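Local coordinates for probable spore coat polysaccharide biosynthesis protein E (Chromobacterium violaceum ATCC 12472, PDB 3G8R) that probably acts as an N-acylneuraminate-9-phosphate synthase and binds zinc in its NeuB-type barrel domain, at residues V299-P304 / L310-W315; N15-V20 / D231-N236. One frame throughout, in Å; residues are numbered along the deposited sequence.

The two contacts belong to different domains of one chain, their centres 72 Å apart and on opposite sides of the chain's centre. Contact 1 is buried and lies in the SAF domain at the C-terminal end of this construct, where strand 299-302 meets the loop that follows it shortly afterwards in sequence; its chemistry is apolar, carried by aromatic, valine and alanine side chains. Contact 2 lies at the surface of the NeuB-type barrel and joins loops 211 residues apart in sequence, those after the first and the last barrel strands. It mixes a selenomethionine-tyrosine contact with polar amides, one end being near the zinc ligands. Contact 1 also borders the second subunit, whereas contact 2 is made within one chain.

Contact 1 (V299-P304 / L310-W315); sequences VSFAFP and LTANEW
Phe301 drives the edge of its ring onto one face of the indole of Trp315. The ring centroid sits 4.9 Å from that of the five-membered ring of Trp315. Planes at 65°, with Trp315 CD1 near the Phe301 plane and Phe301 CZ over the indole face, identify an edge-to-face pair. The touching edge is the CE1-CZ side: Phe301 CZ approaches Trp315 CD1 to 3.3 Å, and Phe301 CE1 lies 3.7 Å from Trp315 CG. Further back on the same ring, Phe301 CD1 packs against the methyl CB of Ala312 at 4.0 Å. Val299, two residues earlier on the strand, takes the benzene half of the same indole. Its CG2 stands 4.3 Å from the centroid of the six-membered ring of Trp315, 28° off the normal, an off-centre CH-pi contact. Phe301 and Val299 thus use one face of the indole, as expected for alternate residues projecting from the same side of a strand. That strand, 299-302, pairs antiparallel with 281-284 in the SAF domain, and Val282 of the partner strand touches both side chains. A chi1 of -169°, with CG opposite the backbone N, directs the Trp315 indole toward the strand. Just before it, the short 3-10 turn 312-314 is braced by Glu314, whose OE2 accepts from both Thr311 N and Thr311 OG1, each at 2.9 Å. Asn313 ND2 bonds to Thr123 OG1 and Cys120 O of the second subunit, placing this turn at the dimer interface.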
ATOM      1  N   VAL A 299      30.126 -29.563  22.466  1.00 35.97           N
ATOM      2  CA  VAL A 299      28.877 -29.466  21.684  1.00 34.46           C
ATOM      3  C   VAL A 299      29.093 -29.138  20.210  1.00 34.06           C
ATOM      4  O   VAL A 299      30.091 -28.540  19.839  1.00 34.58           O
ATOM      5  CB  VAL A 299      27.943 -28.357  22.147  1.00 34.31           C
ATOM      6  CG1 VAL A 299      27.682 -28.417  23.618  1.00 32.96           C
ATOM      7  CG2 VAL A 299      28.522 -27.005  21.738  1.00 33.20           C
ATOM      8  N   SER A 300      28.102 -29.484  19.396  1.00 33.26           N
ATOM      9  CA  SER A 300      28.031 -29.098  18.005  1.00 32.59           C
ATOM     10  C   SER A 300      26.571 -28.820  17.610  1.00 31.27           C
ATOM     11  O   SER A 300      25.636 -29.186  18.307  1.00 30.78           O
ATOM     12  CB  SER A 300      28.630 -30.201  17.123  1.00 33.40           C
ATOM     13  OG  SER A 300      27.773 -31.338  17.028  1.00 49.27           O
ATOM     14  N   PHE A 301      26.378 -28.176  16.477  1.00 30.48           N
ATOM     15  CA  PHE A 301      25.036 -27.843  16.062  1.00 30.28           C
ATOM     16  C   PHE A 301      24.678 -28.640  14.842  1.00 31.10           C
ATOM     17  O   PHE A 301      25.502 -28.830  13.965  1.00 32.98           O
ATOM     18  CB  PHE A 301      24.922 -26.350  15.773  1.00 29.81           C
ATOM     19  CG  PHE A 301      25.508 -25.508  16.834  1.00 30.96           C
ATOM     20  CD1 PHE A 301      24.990 -25.531  18.127  1.00 31.02           C
ATOM     21  CD2 PHE A 301      26.614 -24.745  16.582  1.00 30.18           C
ATOM     22  CE1 PHE A 301      25.547 -24.767  19.127  1.00 31.08           C
ATOM     23  CE2 PHE A 301      27.181 -24.001  17.574  1.00 31.14           C
ATOM     24  CZ  PHE A 301      26.641 -23.999  18.846  1.00 30.79           C
ATOM     25  N   ALA A 302      23.436 -29.076  14.765  1.00 30.06           N
ATOM     26  CA  ALA A 302      23.014 -29.934  13.690  1.00 29.59           C
ATOM     27  C   ALA A 302      21.535 -30.014  13.786  1.00 29.13           C
ATOM     28  O   ALA A 302      20.976 -29.782  14.846  1.00 29.22           O
ATOM     29  CB  ALA A 302      23.620 -31.286  13.860  1.00 29.76           C
ATOM     30  N   PHE A 303      20.896 -30.348  12.687  1.00 28.85           N
ATOM     31  CA  PHE A 303      19.460 -30.433  12.655  1.00 29.60           C
ATOM     32  C   PHE A 303      18.967 -31.841  12.361  1.00 31.92           C
ATOM     33  O   PHE A 303      19.707 -32.644  11.764  1.00 32.53           O
ATOM     34  CB  PHE A 303      18.986 -29.455  11.601  1.00 29.71           C
ATOM     35  CG  PHE A 303      18.084 -30.031  10.560  1.00 23.72           C
ATOM     36  CD1 PHE A 303      16.799 -29.508  10.385  1.00 29.66           C
ATOM     37  CD2 PHE A 303      18.530 -31.022   9.691  1.00 29.50           C
ATOM     38  CE1 PHE A 303      15.918 -30.018   9.385  1.00 24.34           C
ATOM     39  CE2 PHE A 303      17.672 -31.543   8.666  1.00 24.39           C
ATOM     40  CZ  PHE A 303      16.359 -31.030   8.524  1.00 29.38           C
ATOM     41  N   PRO A 304      17.688 -32.136  12.710  1.00 32.35           N
ATOM     42  CA  PRO A 304      16.692 -31.260  13.329  1.00 31.89           C
ATOM     43  C   PRO A 304      16.601 -31.530  14.824  1.00 32.74           C
ATOM     44  O   PRO A 304      17.102 -32.541  15.281  1.00 32.95           O
ATOM     45  CB  PRO A 304      15.423 -31.684  12.649  1.00 30.37           C
ATOM     46  CG  PRO A 304      15.598 -33.103  12.475  1.00 23.25           C
ATOM     47  CD  PRO A 304      17.049 -33.363  12.221  1.00 31.28           C
ATOM     48  N   LEU A 310      17.937 -28.368  23.383  1.00 31.25           N
ATOM     49  CA  LEU A 310      18.407 -27.017  23.336  1.00 31.36           C
ATOM     50  C   LEU A 310      18.778 -26.806  21.868  1.00 32.54           C
ATOM     51  O   LEU A 310      19.327 -27.709  21.226  1.00 32.84           O
ATOM     52  CB  LEU A 310      19.617 -26.867  24.256  1.00 30.91           C
ATOM     53  CG  LEU A 310      20.327 -25.514  24.184  1.00 44.09           C
ATOM     54  CD1 LEU A 310      19.695 -24.587  25.154  1.00 30.72           C
ATOM     55  CD2 LEU A 310      21.808 -25.607  24.448  1.00 30.49           C
ATOM     56  N   THR A 311      18.422 -25.639  21.336  1.00 32.92           N
ATOM     57  CA  THR A 311      18.706 -25.261  19.948  1.00 32.01           C
ATOM     58  C   THR A 311      19.766 -24.182  19.892  1.00 31.77           C
ATOM     59  O   THR A 311      20.034 -23.511  20.878  1.00 31.43           O
ATOM     60  CB  THR A 311      17.462 -24.716  19.245  1.00 31.44           C
ATOM     61  OG1 THR A 311      17.265 -23.355  19.618  1.00 45.18           O
ATOM     62  CG2 THR A 311      16.252 -25.489  19.653  1.00 45.47           C
ATOM     63  N   ALA A 312      20.335 -24.002  18.709  1.00 32.23           N
ATOM     64  CA  ALA A 312      21.433 -23.088  18.474  1.00 32.96           C
ATOM     65  C   ALA A 312      20.961 -21.679  18.697  1.00 35.37           C
ATOM     66  O   ALA A 312      21.722 -20.814  19.152  1.00 36.57           O
ATOM     67  CB  ALA A 312      21.934 -23.250  17.066  1.00 32.36           C
ATOM     68  N   ASN A 313      19.687 -21.458  18.399  1.00 36.22           N
ATOM     69  CA  ASN A 313      19.042 -20.195  18.699  1.00 37.56           C
ATOM     70  C   ASN A 313      19.098 -19.768  20.164  1.00 37.82           C
ATOM     71  O   ASN A 313      18.602 -18.707  20.517  1.00 37.79           O
ATOM     72  CB  ASN A 313      17.616 -20.236  18.197  1.00 38.95           C
ATOM     73  CG  ASN A 313      17.553 -20.440  16.708  1.00 56.20           C
ATOM     74  OD1 ASN A 313      18.048 -21.454  16.181  1.00 41.17           O
ATOM     75  ND2 ASN A 313      16.969 -19.471  16.004  1.00 40.32           N
ATOM     76  N   GLU A 314      19.701 -20.606  21.008  1.00 38.55           N
ATOM     77  CA  GLU A 314      19.778 -20.350  22.442  1.00 38.98           C
ATOM     78  C   GLU A 314      21.221 -20.435  22.939  1.00 38.33           C
ATOM     79  O   GLU A 314      21.479 -20.270  24.134  1.00 37.62           O
ATOM     80  CB  GLU A 314      18.886 -21.318  23.215  1.00 39.42           C
ATOM     81  CG  GLU A 314      17.460 -21.388  22.702  1.00 54.70           C
ATOM     82  CD  GLU A 314      16.716 -22.637  23.193  1.00 41.57           C
ATOM     83  OE1 GLU A 314      16.219 -22.586  24.343  1.00 55.43           O
ATOM     84  OE2 GLU A 314      16.626 -23.662  22.451  1.00 54.67           O
ATOM     85  N   TRP A 315      22.148 -20.683  22.013  1.00 38.40           N
ATOM     86  CA  TRP A 315      23.558 -20.854  22.345  1.00 38.63           C
ATOM     87  C   TRP A 315      24.178 -19.499  22.449  1.00 39.28           C
ATOM     88  O   TRP A 315      23.566 -18.551  22.004  1.00 39.58           O
ATOM     89  CB  TRP A 315      24.279 -21.675  21.290  1.00 38.48           C
ATOM     90  CG  TRP A 315      25.643 -22.074  21.724  1.00 38.66           C
ATOM     91  CD1 TRP A 315      26.830 -21.646  21.195  1.00 39.17           C
ATOM     92  CD2 TRP A 315      25.979 -22.957  22.791  1.00 38.30           C
ATOM     93  NE1 TRP A 315      27.888 -22.213  21.857  1.00 38.60           N
ATOM     94  CE2 TRP A 315      27.394 -23.030  22.842  1.00 39.38           C
ATOM     95  CE3 TRP A 315      25.221 -23.702  23.720  1.00 39.59           C
ATOM     96  CZ2 TRP A 315      28.068 -23.812  23.776  1.00 37.72           C
ATOM     97  CZ3 TRP A 315      25.885 -24.470  24.655  1.00 37.30           C
ATOM     98  CH2 TRP A 315      27.298 -24.529  24.669  1.00 39.87           C
TER

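Contact 2 (N15-V20 / D231-N236)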
ATOM      1  N   ASN A  15     -25.678  12.742 -11.993  1.00 46.87           N
ATOM      2  CA  ASN A  15     -26.133  11.537 -12.691  1.00 48.06           C
ATOM      3  C   ASN A  15     -27.577  11.133 -12.396  1.00 48.44           C
ATOM      4  O   ASN A  15     -28.051  10.095 -12.893  1.00 49.47           O
ATOM      5  CB  ASN A  15     -25.199  10.356 -12.430  1.00 48.87           C
ATOM      6  CG  ASN A  15     -23.786  10.632 -12.858  1.00 41.22           C
ATOM      7  OD1 ASN A  15     -23.539  11.211 -13.910  1.00 49.66           O
ATOM      8  ND2 ASN A  15     -22.840  10.218 -12.034  1.00 49.88           N
ATOM      9  N   HIS A  16     -28.270  11.931 -11.585  1.00 47.24           N
ATOM     10  CA  HIS A  16     -29.708  11.774 -11.453  1.00 46.48           C
ATOM     11  C   HIS A  16     -30.326  12.226 -12.764  1.00 45.09           C
ATOM     12  O   HIS A  16     -31.488  11.940 -13.059  1.00 44.87           O
ATOM     13  CB  HIS A  16     -30.241  12.619 -10.305  1.00 47.17           C
ATOM     14  CG  HIS A  16     -29.741  14.028 -10.310  1.00 47.59           C
ATOM     15  ND1 HIS A  16     -28.809  14.489  -9.411  1.00 47.16           N
ATOM     16  CD2 HIS A  16     -30.057  15.083 -11.096  1.00 47.68           C
ATOM     17  CE1 HIS A  16     -28.575  15.770  -9.636  1.00 47.97           C
ATOM     18  NE2 HIS A  16     -29.318  16.154 -10.656  1.00 47.65           N
HETATM   19  N   MSE A  17     -29.518  12.951 -13.532  1.00 43.81           N
HETATM   20  CA  MSE A  17     -29.839  13.358 -14.896  1.00 43.00           C
HETATM   21  C   MSE A  17     -30.960  14.395 -14.990  1.00 43.39           C
HETATM   22  O   MSE A  17     -31.578  14.533 -16.043  1.00 43.46           O
HETATM   23  CB  MSE A  17     -30.145  12.146 -15.788  1.00 41.39           C
HETATM   24  CG  MSE A  17     -29.048  11.109 -15.866  1.00 26.39           C
HETATM   25 SE   MSE A  17     -27.400  11.599 -16.483  1.00 40.25          SE
HETATM   26  CE  MSE A  17     -27.739  12.431 -18.027  1.00 27.88           C
ATOM     27  N   GLY A  18     -31.199  15.126 -13.898  1.00 43.33           N
ATOM     28  CA  GLY A  18     -32.336  16.030 -13.778  1.00 43.29           C
ATOM     29  C   GLY A  18     -33.617  15.363 -13.291  1.00 44.27           C
ATOM     30  O   GLY A  18     -34.672  16.024 -13.181  1.00 44.75           O
ATOM     31  N   ASN A  19     -33.538  14.067 -12.978  1.00 44.57           N
ATOM     32  CA  ASN A  19     -34.734  13.259 -12.712  1.00 44.94           C
ATOM     33  C   ASN A  19     -34.692  12.577 -11.340  1.00 45.26           C
ATOM     34  O   ASN A  19     -33.775  11.817 -11.089  1.00 45.28           O
ATOM     35  CB  ASN A  19     -34.916  12.228 -13.843  1.00 44.68           C
ATOM     36  CG  ASN A  19     -36.126  11.319 -13.639  1.00 54.97           C
ATOM     37  OD1 ASN A  19     -36.583  11.106 -12.511  1.00 45.25           O
ATOM     38  ND2 ASN A  19     -36.630  10.751 -14.736  1.00 45.01           N
ATOM     39  N   VAL A  20     -35.694  12.823 -10.486  1.00 45.39           N
ATOM     40  CA  VAL A  20     -35.732  12.265  -9.125  1.00 46.50           C
ATOM     41  C   VAL A  20     -36.071  10.779  -9.009  1.00 48.27           C
ATOM     42  O   VAL A  20     -35.413  10.054  -8.275  1.00 48.76           O
ATOM     43  CB  VAL A  20     -36.702  13.028  -8.210  1.00 46.79           C
ATOM     44  CG1 VAL A  20     -36.954  12.235  -6.899  1.00 39.52           C
ATOM     45  CG2 VAL A  20     -36.170  14.405  -7.915  1.00 39.74           C
ATOM     46  N   ASP A 231     -31.926   2.033 -20.514  1.00 61.02           N
ATOM     47  CA  ASP A 231     -32.319   2.327 -21.880  1.00 62.81           C
ATOM     48  C   ASP A 231     -32.940   3.727 -21.836  1.00 63.48           C
ATOM     49  O   ASP A 231     -33.812   4.017 -21.004  1.00 63.34           O
ATOM     50  CB  ASP A 231     -33.252   1.246 -22.461  1.00 64.06           C
ATOM     51  CG  ASP A 231     -34.190   0.610 -21.409  1.00 91.89           C
ATOM     52  OD1 ASP A 231     -34.503  -0.603 -21.578  1.00 64.65           O
ATOM     53  OD2 ASP A 231     -34.613   1.307 -20.436  1.00 64.77           O
ATOM     54  N   GLN A 232     -32.446   4.601 -22.711  1.00 64.47           N
ATOM     55  CA  GLN A 232     -32.637   6.063 -22.604  1.00 65.61           C
ATOM     56  C   GLN A 232     -32.149   6.630 -21.238  1.00 64.56           C
ATOM     57  O   GLN A 232     -32.952   7.189 -20.481  1.00 64.44           O
ATOM     58  CB  GLN A 232     -34.090   6.528 -22.941  1.00 67.61           C
ATOM     59  CG  GLN A 232     -35.071   5.528 -23.695  1.00 94.54           C
ATOM     60  CD  GLN A 232     -34.617   5.072 -25.106  1.00 69.33           C
ATOM     61  OE1 GLN A 232     -34.017   5.838 -25.873  1.00 94.60           O
ATOM     62  NE2 GLN A 232     -34.929   3.817 -25.445  1.00 94.42           N
ATOM     63  N   TYR A 233     -30.858   6.371 -20.937  1.00 63.64           N
ATOM     64  CA  TYR A 233     -29.933   7.071 -19.977  1.00 62.03           C
ATOM     65  C   TYR A 233     -28.568   6.403 -20.079  1.00 60.29           C
ATOM     66  O   TYR A 233     -28.415   5.216 -19.757  1.00 60.02           O
ATOM     67  CB  TYR A 233     -30.359   7.098 -18.487  1.00 62.30           C
ATOM     68  CG  TYR A 233     -31.367   8.194 -18.142  1.00 62.65           C
ATOM     69  CD1 TYR A 233     -31.236   9.501 -18.647  1.00 62.91           C
ATOM     70  CD2 TYR A 233     -32.475   7.915 -17.329  1.00 63.02           C
ATOM     71  CE1 TYR A 233     -32.207  10.503 -18.353  1.00 62.23           C
ATOM     72  CE2 TYR A 233     -33.433   8.901 -17.022  1.00 62.35           C
ATOM     73  CZ  TYR A 233     -33.300  10.192 -17.531  1.00 63.10           C
ATOM     74  OH  TYR A 233     -34.262  11.141 -17.211  1.00 61.48           O
ATOM     75  N   GLY A 234     -27.581   7.163 -20.544  1.00 58.89           N
ATOM     76  CA  GLY A 234     -26.208   6.667 -20.606  1.00 57.59           C
ATOM     77  C   GLY A 234     -25.453   6.833 -19.293  1.00 56.02           C
ATOM     78  O   GLY A 234     -26.012   7.266 -18.269  1.00 55.41           O
ATOM     79  N   ILE A 235     -24.176   6.477 -19.319  1.00 54.69           N
ATOM     80  CA  ILE A 235     -23.319   6.690 -18.164  1.00 53.84           C
ATOM     81  C   ILE A 235     -21.969   7.180 -18.647  1.00 53.26           C
ATOM     82  O   ILE A 235     -21.501   6.783 -19.736  1.00 52.71           O
ATOM     83  CB  ILE A 235     -23.173   5.408 -17.300  1.00 53.75           C
ATOM     84  CG1 ILE A 235     -22.643   5.754 -15.921  1.00 44.10           C
ATOM     85  CG2 ILE A 235     -22.307   4.313 -17.992  1.00 44.17           C
ATOM     86  CD1 ILE A 235     -22.864   4.640 -14.900  1.00 53.76           C
ATOM     87  N   ASN A 236     -21.334   8.041 -17.860  1.00 52.50           N
ATOM     88  CA  ASN A 236     -20.014   8.443 -18.262  1.00 52.14           C
ATOM     89  C   ASN A 236     -18.924   7.476 -17.867  1.00 51.72           C
ATOM     90  O   ASN A 236     -19.144   6.428 -17.268  1.00 50.51           O
ATOM     91  CB  ASN A 236     -19.676   9.869 -17.850  1.00 53.28           C
ATOM     92  CG  ASN A 236     -20.014  10.157 -16.420  1.00 56.09           C
ATOM     93  OD1 ASN A 236     -21.175  10.358 -16.084  1.00 54.89           O
ATOM     94  ND2 ASN A 236     -19.014  10.182 -15.569  1.00 53.80           N
TER
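Two loops that follow strands 7-11 and 221-225, the first and last of the eight-stranded parallel barrel, meet here at the zinc-bearing end of the NeuB-type domain. Selenomethionine Met17 lies over one face of the Tyr233 ring: its CG stands 4.3 Å from the ring centroid and 27° off the normal, a CH-pi contact, while Met17 CB comes within 3.7 Å of Tyr233 CE1. The two side chains run antiparallel alongside one another. CB and CG of Met17 do the touching, and the chain bends twice beyond them. Asn19 meets the phenol end of the same ring near the ring plane, its amide turned 78° from that plane; Asn19 ND2 gives a weak hydrogen bond to Tyr233 OH at 3.4 Å, with an N-H...O angle of 152°. Asn19 OD1 caps His22 N at the start of helix 21-33. A type I' turn from His16 to Asn19, closed by Asn19 N to His16 O at 3.0 Å, brings Met17 and Asn19 to the same ring. In this TIM barrel, strands 7-11 and 221-225 are neighbours across the closure, and Asn15 links their following loops more deeply, its ND2 donating to Val226 O just past strand 221-225. Asn15 OD1 is held separately by Arg69 NH2. The Asn15 side chain is about 5 Å from that of the zinc ligand His225.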